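Local coordinates for partner of xrn-2 protein 1 (Caenorhabditis elegans, PDB 5FIR) that binds the exoribonuclease XRN-2 directly through its N-terminal XTBD domain, stabilising the enzyme and enhancing its activity, and so contributes to microRNA turnover, at residues B[5-10]-B[30-35]; B[48-52]-B[63-67]. One frame throughout, in Å; residues are numbered along the deposited sequence.

Interaction 1 (B[5-10]-B[30-35]); sequences GKLEDV and MLAHYD
In this all-helical XRN2-binding region, antiparallel packing fastens the short N-terminal helix 6-11 to the C-terminal part of helix 20-33, with Tyr34 and Asp35; the XRN-2 chain touches neither segment. Lys6 CA lies 7.5 Å from Tyr34 CA, and Val10 CA 6.6 Å from Met30 CA. Gly5 is the N-cap; at its phi/psi of 144/168° a CB would jam against the preceding carbonyl O, and its own O accepts a helical bond from Asp9 N (3.1 Å). Lys6, extended (t at all four chi angles), reaches across to the other segment. Its CG sits over one face of the Tyr34 ring, 3.8 Å from the centroid, in a CH-pi contact, while Lys6 NZ makes a long salt bridge to Asp35 OD2 (3.9 Å). Leu7 (m, t) starts away from the partner, yet Leu7 CD2 reaches Leu31 CD2 at 3.8 Å. Asp9 meets the edge of the Tyr34 ring, and Val10 (t) fills the gap between the helices, with Val10 CG1 4.0 Å from Met30 CB (a selenomethionine) and Val10 CG2 3.9 Å from Leu31 CD2. Tyr34 (chi1 t) ends in a polar anchor: Tyr34 OH donates a 2.8 Å hydrogen bond to Asp9 OD2.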
loop_
_atom_site.group_PDB
_atom_site.type_symbol
_atom_site.label_atom_id
_atom_site.label_comp_id
_atom_site.label_asym_id
_atom_site.label_seq_id
_atom_site.Cartn_x
_atom_site.Cartn_y
_atom_site.Cartn_z
ATOM N N GLY B 5 19.352 35.153 -12.446
ATOM C CA GLY B 5 20.600 34.794 -13.095
ATOM C C GLY B 5 20.614 33.333 -13.520
ATOM O O GLY B 5 19.745 32.553 -13.118
ATOM N N LYS B 6 21.593 32.946 -14.338
ATOM C CA LYS B 6 21.699 31.549 -14.746
ATOM C C LYS B 6 22.282 30.683 -13.633
ATOM O O LYS B 6 21.831 29.552 -13.434
ATOM C CB LYS B 6 22.525 31.455 -16.033
ATOM C CG LYS B 6 23.238 30.140 -16.329
ATOM C CD LYS B 6 23.943 30.260 -17.694
ATOM C CE LYS B 6 25.171 29.375 -17.839
ATOM N NZ LYS B 6 25.989 29.841 -18.995
ATOM N N LEU B 7 23.253 31.202 -12.873
ATOM C CA LEU B 7 23.819 30.436 -11.764
ATOM C C LEU B 7 22.801 30.211 -10.646
ATOM O O LEU B 7 22.703 29.100 -10.110
ATOM C CB LEU B 7 25.065 31.130 -11.222
ATOM C CG LEU B 7 26.345 30.960 -12.043
ATOM C CD1 LEU B 7 27.521 31.689 -11.391
ATOM C CD2 LEU B 7 26.666 29.490 -12.222
ATOM N N GLU B 8 22.031 31.236 -10.274
ATOM C CA GLU B 8 21.033 31.032 -9.226
ATOM C C GLU B 8 19.866 30.166 -9.707
ATOM O O GLU B 8 19.261 29.430 -8.908
ATOM C CB GLU B 8 20.517 32.375 -8.718
ATOM C CG GLU B 8 19.472 32.246 -7.619
ATOM C CD GLU B 8 18.298 33.170 -7.827
ATOM O OE1 GLU B 8 17.720 33.167 -8.938
ATOM O OE2 GLU B 8 17.964 33.906 -6.877
ATOM N N ASP B 9 19.529 30.254 -10.998
ATOM C CA ASP B 9 18.484 29.398 -11.541
ATOM C C ASP B 9 18.875 27.944 -11.392
ATOM O O ASP B 9 18.099 27.139 -10.870
ATOM C CB ASP B 9 18.212 29.731 -13.004
ATOM C CG ASP B 9 16.955 30.564 -13.185
ATOM O OD1 ASP B 9 16.399 31.034 -12.160
ATOM O OD2 ASP B 9 16.506 30.720 -14.348
ATOM N N VAL B 10 20.093 27.591 -11.810
ATOM C CA VAL B 10 20.518 26.196 -11.723
ATOM C C VAL B 10 20.552 25.756 -10.268
ATOM O O VAL B 10 20.071 24.664 -9.919
ATOM C CB VAL B 10 21.884 26.012 -12.411
ATOM C CG1 VAL B 10 22.450 24.605 -12.189
ATOM C CG2 VAL B 10 21.742 26.275 -13.900
HETATM N N MSE B 30 23.200 21.100 -16.589
HETATM C CA MSE B 30 22.267 22.189 -16.726
HETATM C C MSE B 30 23.012 23.439 -17.165
HETATM O O MSE B 30 22.482 24.218 -17.957
HETATM C CB MSE B 30 21.515 22.421 -15.425
HETATM C CG MSE B 30 20.869 21.178 -14.919
HETATM SE SE MSE B 30 19.426 21.459 -13.663
HETATM C CE MSE B 30 18.045 22.272 -14.793
ATOM N N LEU B 31 24.250 23.617 -16.680
ATOM C CA LEU B 31 25.010 24.814 -17.051
ATOM C C LEU B 31 25.494 24.765 -18.491
ATOM O O LEU B 31 25.555 25.807 -19.156
ATOM C CB LEU B 31 26.204 25.028 -16.119
ATOM C CG LEU B 31 25.881 25.518 -14.705
ATOM C CD1 LEU B 31 27.044 25.319 -13.734
ATOM C CD2 LEU B 31 25.431 26.980 -14.750
ATOM N N ALA B 32 25.842 23.575 -18.986
ATOM C CA ALA B 32 26.339 23.444 -20.351
ATOM C C ALA B 32 25.264 23.686 -21.411
ATOM O O ALA B 32 25.590 24.099 -22.527
ATOM C CB ALA B 32 26.948 22.050 -20.540
ATOM N N HIS B 33 23.983 23.522 -21.077
ATOM C CA HIS B 33 22.930 23.634 -22.076
ATOM C C HIS B 33 21.851 24.640 -21.703
ATOM O O HIS B 33 20.896 24.806 -22.464
ATOM C CB HIS B 33 22.289 22.267 -22.315
ATOM C CG HIS B 33 23.264 21.184 -22.681
ATOM N ND1 HIS B 33 23.790 21.057 -23.949
ATOM C CD2 HIS B 33 23.763 20.149 -21.963
ATOM C CE1 HIS B 33 24.581 20.000 -23.992
ATOM N NE2 HIS B 33 24.582 19.431 -22.801
ATOM N N TYR B 34 22.034 25.375 -20.605
ATOM C CA TYR B 34 21.071 26.369 -20.141
ATOM C C TYR B 34 20.510 27.255 -21.250
ATOM O O TYR B 34 19.294 27.409 -21.388
ATOM C CB TYR B 34 21.743 27.232 -19.068
ATOM C CG TYR B 34 20.796 28.195 -18.411
ATOM C CD1 TYR B 34 19.875 27.758 -17.471
ATOM C CD2 TYR B 34 20.801 29.541 -18.752
ATOM C CE1 TYR B 34 18.991 28.636 -16.881
ATOM C CE2 TYR B 34 19.929 30.427 -18.166
ATOM C CZ TYR B 34 19.024 29.971 -17.231
ATOM O OH TYR B 34 18.146 30.849 -16.638
ATOM N N ASP B 35 21.368 27.802 -22.084
ATOM C CA ASP B 35 20.892 28.759 -23.065
ATOM C C ASP B 35 20.289 28.102 -24.292
ATOM O O ASP B 35 20.129 28.774 -25.311
ATOM C CB ASP B 35 22.045 29.682 -23.476
ATOM C CG ASP B 35 22.759 30.276 -22.281
ATOM O OD1 ASP B 35 22.060 30.578 -21.297
ATOM O OD2 ASP B 35 24.002 30.441 -22.312
#

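Interaction 2 (B[48-52]-B[63-67]); sequences LFINV and LMQKI
Consecutive helices 39-55 and 61-71 of the all-helical XTBD pack nearly orthogonally: their segments 48-52 and 63-67 cross at -98°, axes 10.4 Å apart at closest approach. Both are helical, with Val52 N bonded to Leu48 O (3.2 Å) and Ile67 N to Leu63 O (2.8 Å). The closest CA pair is Phe49 and Ile67, at 5.8 Å. Leu63 (m, t) points across, its CD2 4.0 Å from Leu48 CD2. Selenomethionine Met64 starts sideways, but its m, m side chain turns SE to 4.1 Å from Val52 CG1. Ile67 (m, m) is central: Ile67 CG1 lies 3.9 Å from Leu48 CG, while Ile67 CG2 comes to 3.7 Å from Phe49 CA, 4.1 Å from Phe49 CD1 at the ring edge and 4.3 Å from Val52 CG2. Leu48 and Leu63 also pack on Asp502 and Ile501 of the XRN-2 chain, placing this contact at the enzyme-binding interface. With no hydrogen bond or salt bridge across, the contact depends on shape fit and hydrophobic packing rather than polar pairing.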
loop_
_atom_site.group_PDB
_atom_site.type_symbol
_atom_site.label_atom_id
_atom_site.label_comp_id
_atom_site.label_asym_id
_atom_site.label_seq_id
_atom_site.Cartn_x
_atom_site.Cartn_y
_atom_site.Cartn_z
ATOM N N LEU B 48 17.321 13.147 -17.286
ATOM C CA LEU B 48 17.559 12.047 -18.196
ATOM C C LEU B 48 19.034 11.672 -18.195
ATOM O O LEU B 48 19.392 10.491 -18.106
ATOM C CB LEU B 48 17.068 12.489 -19.564
ATOM C CG LEU B 48 16.771 11.568 -20.708
ATOM C CD1 LEU B 48 15.765 10.561 -20.256
ATOM C CD2 LEU B 48 16.127 12.474 -21.699
ATOM N N PHE B 49 19.904 12.681 -18.201
ATOM C CA PHE B 49 21.345 12.453 -18.205
ATOM C C PHE B 49 21.782 11.683 -16.972
ATOM O O PHE B 49 22.387 10.618 -17.082
ATOM C CB PHE B 49 22.070 13.794 -18.298
ATOM C CG PHE B 49 23.551 13.721 -18.064
ATOM C CD1 PHE B 49 24.367 12.945 -18.891
ATOM C CD2 PHE B 49 24.148 14.497 -17.082
ATOM C CE1 PHE B 49 25.741 12.898 -18.708
ATOM C CE2 PHE B 49 25.517 14.462 -16.892
ATOM C CZ PHE B 49 26.318 13.661 -17.709
ATOM N N ILE B 50 21.440 12.174 -15.780
ATOM C CA ILE B 50 21.929 11.455 -14.611
ATOM C C ILE B 50 21.156 10.180 -14.358
ATOM O O ILE B 50 21.619 9.334 -13.592
ATOM C CB ILE B 50 21.954 12.283 -13.321
ATOM C CG1 ILE B 50 20.585 12.649 -12.897
ATOM C CG2 ILE B 50 22.789 13.528 -13.459
ATOM C CD1 ILE B 50 20.657 13.058 -11.490
ATOM N N ASN B 51 19.980 10.005 -14.944
ATOM C CA ASN B 51 19.375 8.688 -14.807
ATOM C C ASN B 51 20.162 7.639 -15.565
ATOM O O ASN B 51 20.268 6.495 -15.103
ATOM C CB ASN B 51 17.928 8.690 -15.288
ATOM C CG ASN B 51 17.008 9.341 -14.309
ATOM O OD1 ASN B 51 17.401 9.609 -13.167
ATOM N ND2 ASN B 51 15.772 9.602 -14.732
ATOM N N VAL B 52 20.753 8.018 -16.703
ATOM C CA VAL B 52 21.475 7.048 -17.523
ATOM C C VAL B 52 22.861 6.781 -16.953
ATOM O O VAL B 52 23.279 5.627 -16.837
ATOM C CB VAL B 52 21.559 7.512 -18.984
ATOM C CG1 VAL B 52 22.148 6.398 -19.811
ATOM C CG2 VAL B 52 20.195 7.878 -19.498
ATOM N N LEU B 63 16.895 8.705 -27.757
ATOM C CA LEU B 63 17.251 9.572 -26.634
ATOM C C LEU B 63 18.628 9.231 -26.083
ATOM O O LEU B 63 19.312 10.100 -25.536
ATOM C CB LEU B 63 16.220 9.491 -25.498
ATOM C CG LEU B 63 14.892 10.244 -25.557
ATOM C CD1 LEU B 63 14.040 9.814 -24.394
ATOM C CD2 LEU B 63 15.103 11.741 -25.518
HETATM N N MSE B 64 19.053 7.989 -26.222
HETATM C CA MSE B 64 20.348 7.581 -25.733
HETATM C C MSE B 64 21.453 8.296 -26.514
HETATM O O MSE B 64 22.438 8.780 -25.945
HETATM C CB MSE B 64 20.489 6.064 -25.840
HETATM C CG MSE B 64 19.482 5.285 -24.997
HETATM SE SE MSE B 64 19.789 5.515 -23.104
HETATM C CE MSE B 64 20.384 3.710 -22.706
ATOM N N GLN B 65 21.269 8.371 -27.832
ATOM C CA GLN B 65 22.220 9.089 -28.663
ATOM C C GLN B 65 22.191 10.587 -28.385
ATOM O O GLN B 65 23.212 11.264 -28.535
ATOM C CB GLN B 65 21.928 8.807 -30.132
ATOM C CG GLN B 65 23.047 9.196 -31.071
ATOM C CD GLN B 65 22.529 9.466 -32.469
ATOM O OE1 GLN B 65 21.313 9.555 -32.676
ATOM N NE2 GLN B 65 23.444 9.595 -33.443
ATOM N N LYS B 66 21.049 11.126 -27.976
ATOM C CA LYS B 66 20.996 12.537 -27.616
ATOM C C LYS B 66 21.705 12.778 -26.291
ATOM O O LYS B 66 22.462 13.742 -26.146
ATOM C CB LYS B 66 19.538 13.008 -27.529
ATOM C CG LYS B 66 19.354 14.521 -27.362
ATOM C CD LYS B 66 17.886 14.900 -27.268
ATOM C CE LYS B 66 17.620 16.409 -27.335
ATOM N NZ LYS B 66 17.805 17.013 -28.689
ATOM N N ILE B 67 21.443 11.925 -25.299
ATOM C CA ILE B 67 22.061 12.104 -23.990
ATOM C C ILE B 67 23.536 11.706 -23.985
ATOM O O ILE B 67 24.314 12.201 -23.157
ATOM C CB ILE B 67 21.221 11.371 -22.941
ATOM C CG1 ILE B 67 20.031 12.260 -22.646
ATOM C CG2 ILE B 67 21.967 11.182 -21.665
ATOM C CD1 ILE B 67 20.452 13.676 -22.332
#

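Overall arrangement
Interactions 1 and 2 follow one another along the chain and lie on opposite sides of its centre, their own centres 18 Å apart and their nearest atoms about 7 Å apart without touching. Consecutive helices 20-33 and 39-55 join them: Met30 and Tyr34 of interaction 1 touch Leu42, while further along helix 39-55 Phe49 belongs to interaction 2 and stacks on Phe29 of helix 20-33, which also touches Ile67. Helix 61-71, half of interaction 2, also reaches segment 30-35, where His33 NE2 hydrogen-bonds Met70 O. XRN-2 packs on Leu48, Asn51 and Leu63 but on neither segment of interaction 1, so the enzyme meets the interaction 2 side of the chain.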